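Local coordinates for protein angiotensin-converting enzyme (Anopheles gambiae, PDB 6S1Y) that probably acts as a zinc-dependent peptidase of the angiotensin-converting enzyme family, cleaving short peptides in the mosquito, at residues Ser464-Glu477 with Ala592-Ser604. Residues are numbered along the deposited sequence; the frame is centred on the assembly and turned at random.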
loop_
_atom_site.group_PDB
_atom_site.type_symbol
_atom_site.label_atom_id
_atom_site.label_comp_id
_atom_site.label_asym_id
_atom_site.label_seq_id
_atom_site.Cartn_x
_atom_site.Cartn_y
_atom_site.Cartn_z
ATOM N N SER A 464 -19.151 3.489 -2.933
ATOM C CA SER A 464 -20.213 3.985 -2.068
ATOM C C SER A 464 -20.639 2.913 -1.073
ATOM O O SER A 464 -20.769 3.190 0.127
ATOM C CB SER A 464 -21.397 4.457 -2.920
ATOM O OG SER A 464 -22.486 4.866 -2.116
ATOM N N ARG A 465 -20.811 1.678 -1.525
ATOM C CA ARG A 465 -21.322 0.640 -0.626
ATOM C C ARG A 465 -20.390 0.427 0.560
ATOM O O ARG A 465 -20.827 0.387 1.715
ATOM C CB ARG A 465 -21.530 -0.669 -1.379
ATOM C CG ARG A 465 -21.765 -1.856 -0.443
ATOM C CD ARG A 465 -22.621 -2.957 -1.071
ATOM N NE ARG A 465 -22.782 -4.068 -0.122
ATOM C CZ ARG A 465 -23.672 -4.088 0.875
ATOM N NH1 ARG A 465 -23.739 -5.136 1.682
ATOM N NH2 ARG A 465 -24.503 -3.068 1.055
ATOM N N TYR A 466 -19.094 0.317 0.308
ATOM C CA TYR A 466 -18.198 -0.057 1.384
ATOM C C TYR A 466 -17.520 1.126 2.065
ATOM O O TYR A 466 -17.154 1.001 3.245
ATOM C CB TYR A 466 -17.167 -1.056 0.862
ATOM C CG TYR A 466 -17.826 -2.363 0.478
ATOM C CD1 TYR A 466 -18.220 -3.275 1.451
ATOM C CD2 TYR A 466 -18.105 -2.667 -0.854
ATOM C CE1 TYR A 466 -18.847 -4.467 1.103
ATOM C CE2 TYR A 466 -18.742 -3.854 -1.200
ATOM C CZ TYR A 466 -19.100 -4.743 -0.215
ATOM O OH TYR A 466 -19.733 -5.915 -0.546
ATOM N N SER A 467 -17.383 2.279 1.396
ATOM C CA SER A 467 -16.714 3.411 2.034
ATOM C C SER A 467 -17.633 4.589 2.278
ATOM O O SER A 467 -17.280 5.466 3.057
ATOM C CB SER A 467 -15.535 3.906 1.193
ATOM O OG SER A 467 -14.500 2.960 1.205
ATOM N N GLY A 468 -18.798 4.627 1.638
ATOM C CA GLY A 468 -19.711 5.730 1.877
ATOM C C GLY A 468 -19.156 7.063 1.445
ATOM O O GLY A 468 -19.370 8.065 2.137
ATOM N N VAL A 469 -18.435 7.100 0.316
ATOM C CA VAL A 469 -17.930 8.338 -0.271
ATOM C C VAL A 469 -18.313 8.341 -1.744
ATOM O O VAL A 469 -18.562 7.289 -2.345
ATOM C CB VAL A 469 -16.398 8.501 -0.115
ATOM C CG1 VAL A 469 -16.022 8.396 1.335
ATOM C CG2 VAL A 469 -15.649 7.483 -0.939
ATOM N N GLU A 470 -18.323 9.535 -2.334
ATOM C CA GLU A 470 -18.796 9.692 -3.705
ATOM C C GLU A 470 -18.053 10.836 -4.381
ATOM O O GLU A 470 -17.584 11.765 -3.714
ATOM C CB GLU A 470 -20.318 9.966 -3.754
ATOM C CG GLU A 470 -20.727 11.341 -3.206
ATOM C CD GLU A 470 -22.234 11.588 -3.172
ATOM O OE1 GLU A 470 -23.020 10.604 -3.365
ATOM O OE2 GLU A 470 -22.633 12.767 -2.961
ATOM N N PRO A 471 -17.992 10.830 -5.712
ATOM C CA PRO A 471 -17.424 11.950 -6.451
ATOM C C PRO A 471 -18.128 13.257 -6.141
ATOM O O PRO A 471 -19.313 13.279 -5.780
ATOM C CB PRO A 471 -17.650 11.552 -7.921
ATOM C CG PRO A 471 -17.787 10.068 -7.919
ATOM C CD PRO A 471 -18.427 9.738 -6.606
ATOM N N PRO A 472 -17.434 14.385 -6.346
ATOM C CA PRO A 472 -18.046 15.697 -6.123
ATOM C C PRO A 472 -18.959 16.164 -7.247
ATOM O O PRO A 472 -19.642 17.185 -7.088
ATOM C CB PRO A 472 -16.821 16.607 -6.023
ATOM C CG PRO A 472 -15.884 15.980 -7.035
ATOM C CD PRO A 472 -16.054 14.501 -6.847
ATOM N N VAL A 473 -18.945 15.495 -8.397
ATOM C CA VAL A 473 -19.775 15.839 -9.544
ATOM C C VAL A 473 -20.330 14.533 -10.092
ATOM O O VAL A 473 -19.822 13.447 -9.802
ATOM C CB VAL A 473 -18.997 16.569 -10.652
ATOM C CG1 VAL A 473 -18.458 17.916 -10.164
ATOM C CG2 VAL A 473 -17.874 15.667 -11.160
ATOM N N VAL A 474 -21.345 14.649 -10.943
ATOM C CA VAL A 474 -21.906 13.476 -11.589
ATOM C C VAL A 474 -20.902 12.909 -12.581
ATOM O O VAL A 474 -20.331 13.649 -13.385
ATOM C CB VAL A 474 -23.230 13.841 -12.277
ATOM C CG1 VAL A 474 -23.758 12.675 -13.094
ATOM C CG2 VAL A 474 -24.253 14.280 -11.232
ATOM N N ARG A 475 -20.671 11.598 -12.510
ATOM C CA ARG A 475 -19.873 10.862 -13.487
ATOM C C ARG A 475 -20.788 9.998 -14.359
ATOM O O ARG A 475 -21.934 9.711 -13.995
ATOM C CB ARG A 475 -18.812 9.975 -12.802
ATOM C CG ARG A 475 -17.938 10.692 -11.742
ATOM C CD ARG A 475 -17.092 11.820 -12.312
ATOM N NE ARG A 475 -15.902 11.339 -12.997
ATOM C CZ ARG A 475 -15.156 12.081 -13.800
ATOM N NH1 ARG A 475 -15.511 13.337 -14.048
ATOM N NH2 ARG A 475 -14.068 11.568 -14.371
ATOM N N THR A 476 -20.260 9.556 -15.504
ATOM C CA THR A 476 -21.003 8.717 -16.440
ATOM C C THR A 476 -20.094 7.599 -16.941
ATOM O O THR A 476 -18.902 7.540 -16.599
ATOM C CB THR A 476 -21.536 9.528 -17.635
ATOM O OG1 THR A 476 -20.437 9.933 -18.466
ATOM C CG2 THR A 476 -22.313 10.761 -17.155
ATOM N N GLU A 477 -20.646 6.719 -17.789
ATOM C CA GLU A 477 -19.815 5.700 -18.416
ATOM C C GLU A 477 -18.872 6.280 -19.464
ATOM O O GLU A 477 -17.964 5.574 -19.902
ATOM C CB GLU A 477 -20.666 4.616 -19.042
ATOM C CG GLU A 477 -21.304 3.689 -18.005
ATOM C CD GLU A 477 -20.265 2.936 -17.186
ATOM O OE1 GLU A 477 -19.081 2.889 -17.608
ATOM O OE2 GLU A 477 -20.619 2.406 -16.122
ATOM N N ALA A 592 -25.963 12.406 15.207
ATOM C CA ALA A 592 -25.428 12.181 13.876
ATOM C C ALA A 592 -26.037 10.917 13.279
ATOM O O ALA A 592 -26.066 9.872 13.942
ATOM C CB ALA A 592 -23.909 12.061 13.935
ATOM N N HIS A 593 -26.524 10.994 12.035
ATOM C CA HIS A 593 -26.984 9.785 11.372
ATOM C C HIS A 593 -25.801 8.861 11.113
ATOM O O HIS A 593 -24.710 9.306 10.737
ATOM C CB HIS A 593 -27.674 10.093 10.041
ATOM C CG HIS A 593 -29.020 10.741 10.178
ATOM N ND1 HIS A 593 -29.186 12.110 10.178
ATOM C CD2 HIS A 593 -30.259 10.206 10.308
ATOM C CE1 HIS A 593 -30.469 12.393 10.315
ATOM N NE2 HIS A 593 -31.142 11.254 10.397
ATOM N N VAL A 594 -26.034 7.567 11.283
ATOM C CA VAL A 594 -25.086 6.521 10.920
ATOM C C VAL A 594 -25.575 5.810 9.660
ATOM O O VAL A 594 -26.776 5.553 9.510
ATOM C CB VAL A 594 -24.915 5.542 12.097
ATOM C CG1 VAL A 594 -23.855 4.514 11.790
ATOM C CG2 VAL A 594 -24.581 6.322 13.374
ATOM N N GLY A 595 -24.631 5.455 8.774
ATOM C CA GLY A 595 -24.953 4.849 7.508
ATOM C C GLY A 595 -25.323 5.879 6.448
ATOM O O GLY A 595 -25.327 7.082 6.680
ATOM N N TRP A 596 -25.670 5.374 5.261
ATOM C CA TRP A 596 -25.903 6.264 4.138
ATOM C C TRP A 596 -26.756 5.609 3.049
ATOM O O TRP A 596 -26.622 4.426 2.740
ATOM C CB TRP A 596 -24.561 6.708 3.525
ATOM C CG TRP A 596 -23.681 5.530 3.162
ATOM C CD1 TRP A 596 -23.678 4.837 1.986
ATOM C CD2 TRP A 596 -22.687 4.922 3.980
ATOM N NE1 TRP A 596 -22.727 3.835 2.016
ATOM C CE2 TRP A 596 -22.120 3.866 3.241
ATOM C CE3 TRP A 596 -22.199 5.183 5.260
ATOM C CZ2 TRP A 596 -21.123 3.062 3.747
ATOM C CZ3 TRP A 596 -21.209 4.375 5.760
ATOM C CH2 TRP A 596 -20.683 3.325 5.000
ATOM N N THR A 597 -27.569 6.426 2.406
ATOM C CA THR A 597 -28.189 6.013 1.161
ATOM C C THR A 597 -27.123 5.769 0.095
ATOM O O THR A 597 -25.981 6.186 0.221
ATOM C CB THR A 597 -29.188 7.089 0.744
ATOM O OG1 THR A 597 -28.537 8.357 0.669
ATOM C CG2 THR A 597 -30.266 7.199 1.799
ATOM N N ASP A 598 -27.515 5.043 -0.962
ATOM C CA ASP A 598 -26.621 4.804 -2.091
ATOM C C ASP A 598 -26.327 6.094 -2.833
ATOM O O ASP A 598 -27.211 6.938 -3.003
ATOM C CB ASP A 598 -27.235 3.833 -3.113
ATOM C CG ASP A 598 -27.517 2.442 -2.552
ATOM O OD1 ASP A 598 -27.255 2.174 -1.351
ATOM O OD2 ASP A 598 -28.023 1.611 -3.348
ATOM N N SER A 599 -25.102 6.230 -3.332
ATOM C CA SER A 599 -24.747 7.402 -4.121
ATOM C C SER A 599 -25.546 7.467 -5.419
ATOM O O SER A 599 -25.798 6.453 -6.063
ATOM C CB SER A 599 -23.259 7.393 -4.449
ATOM O OG SER A 599 -22.934 8.539 -5.217
ATOM N N GLN A 600 -25.899 8.684 -5.819
ATOM C CA GLN A 600 -26.522 8.949 -7.108
ATOM C C GLN A 600 -25.568 9.664 -8.056
ATOM O O GLN A 600 -26.005 10.256 -9.043
ATOM C CB GLN A 600 -27.788 9.787 -6.916
ATOM C CG GLN A 600 -28.868 9.089 -6.088
ATOM C CD GLN A 600 -30.018 10.018 -5.718
ATOM O OE1 GLN A 600 -29.835 11.227 -5.534
ATOM N NE2 GLN A 600 -31.198 9.453 -5.584
ATOM N N LYS A 601 -24.271 9.616 -7.785
ATOM C CA LYS A 601 -23.316 10.417 -8.523
ATOM C C LYS A 601 -22.707 9.714 -9.732
ATOM O O LYS A 601 -21.729 10.225 -10.290
ATOM C CB LYS A 601 -22.210 10.876 -7.583
ATOM C CG LYS A 601 -22.618 12.021 -6.668
ATOM C CD LYS A 601 -22.846 13.287 -7.473
ATOM C CE LYS A 601 -23.010 14.510 -6.592
ATOM N NZ LYS A 601 -24.054 14.257 -5.565
ATOM N N CYS A 602 -23.235 8.568 -10.151
ATOM C CA CYS A 602 -22.787 7.911 -11.379
ATOM C C CYS A 602 -23.999 7.381 -12.131
ATOM O O CYS A 602 -24.765 6.585 -11.583
ATOM C CB CYS A 602 -21.800 6.767 -11.096
ATOM S SG CYS A 602 -20.921 6.146 -12.603
ATOM N N VAL A 603 -24.121 7.785 -13.397
ATOM C CA VAL A 603 -25.329 7.632 -14.211
ATOM C C VAL A 603 -25.035 6.715 -15.391
ATOM O O VAL A 603 -24.043 6.913 -16.102
ATOM C CB VAL A 603 -25.812 9.004 -14.723
ATOM C CG1 VAL A 603 -26.967 8.851 -15.703
ATOM C CG2 VAL A 603 -26.204 9.886 -13.562
ATOM N N SER A 604 -25.898 5.726 -15.601
ATOM C CA SER A 604 -25.834 4.843 -16.778
ATOM C C SER A 604 -27.064 5.065 -17.666
ATOM O O SER A 604 -27.063 4.723 -18.859
ATOM C CB SER A 604 -25.756 3.370 -16.365
ATOM O OG SER A 604 -24.454 3.029 -15.907
HETATM O O HOH W 1 -23.686 2.929 -1.085
HETATM O O HOH W 2 -25.535 11.054 -4.186
#
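W596 lays its indole over G468: the glycine CA stands 3.6 Å from the centroid of the five-membered ring, 23° off its normal, a CH-pi contact at the turn where the helix ends. NE1 gives a weak, bent bond to S464 O, which already accepts from G468 N.

Polar side chains bind the middle. S464 OG accepts from S599 N at 3.2 Å. S599 OG donates to E470 OE1 at 2.8 Å, meeting the carboxylate's anti side 31° out of plane, while accepting from K601 N in an ST turn. E470 OE2 forms a salt bridge of 3.3 Å with K601 NZ, its hydrogen bond weak, and a water links OE1 to Q600 N.

Backbone bonds make a short parallel bridge: R475 N meets K601 O at 2.8 Å, nearly straight, with an N-H...O angle of 177°, and R475 O receives V603 N at 3.0 Å. Alongside, V474 CG1 packs on V603 CG2 (3.7 Å).

The C-terminal tail thus runs along the last turn of helix 455-467 and the chain that follows it, and the C602-C457 disulfide ties it to that helix; helix 203-233 flanks W596, helix 149-163 backs P471, P472, V473 and R475, and strand 469-470 pairs with strand 244-245.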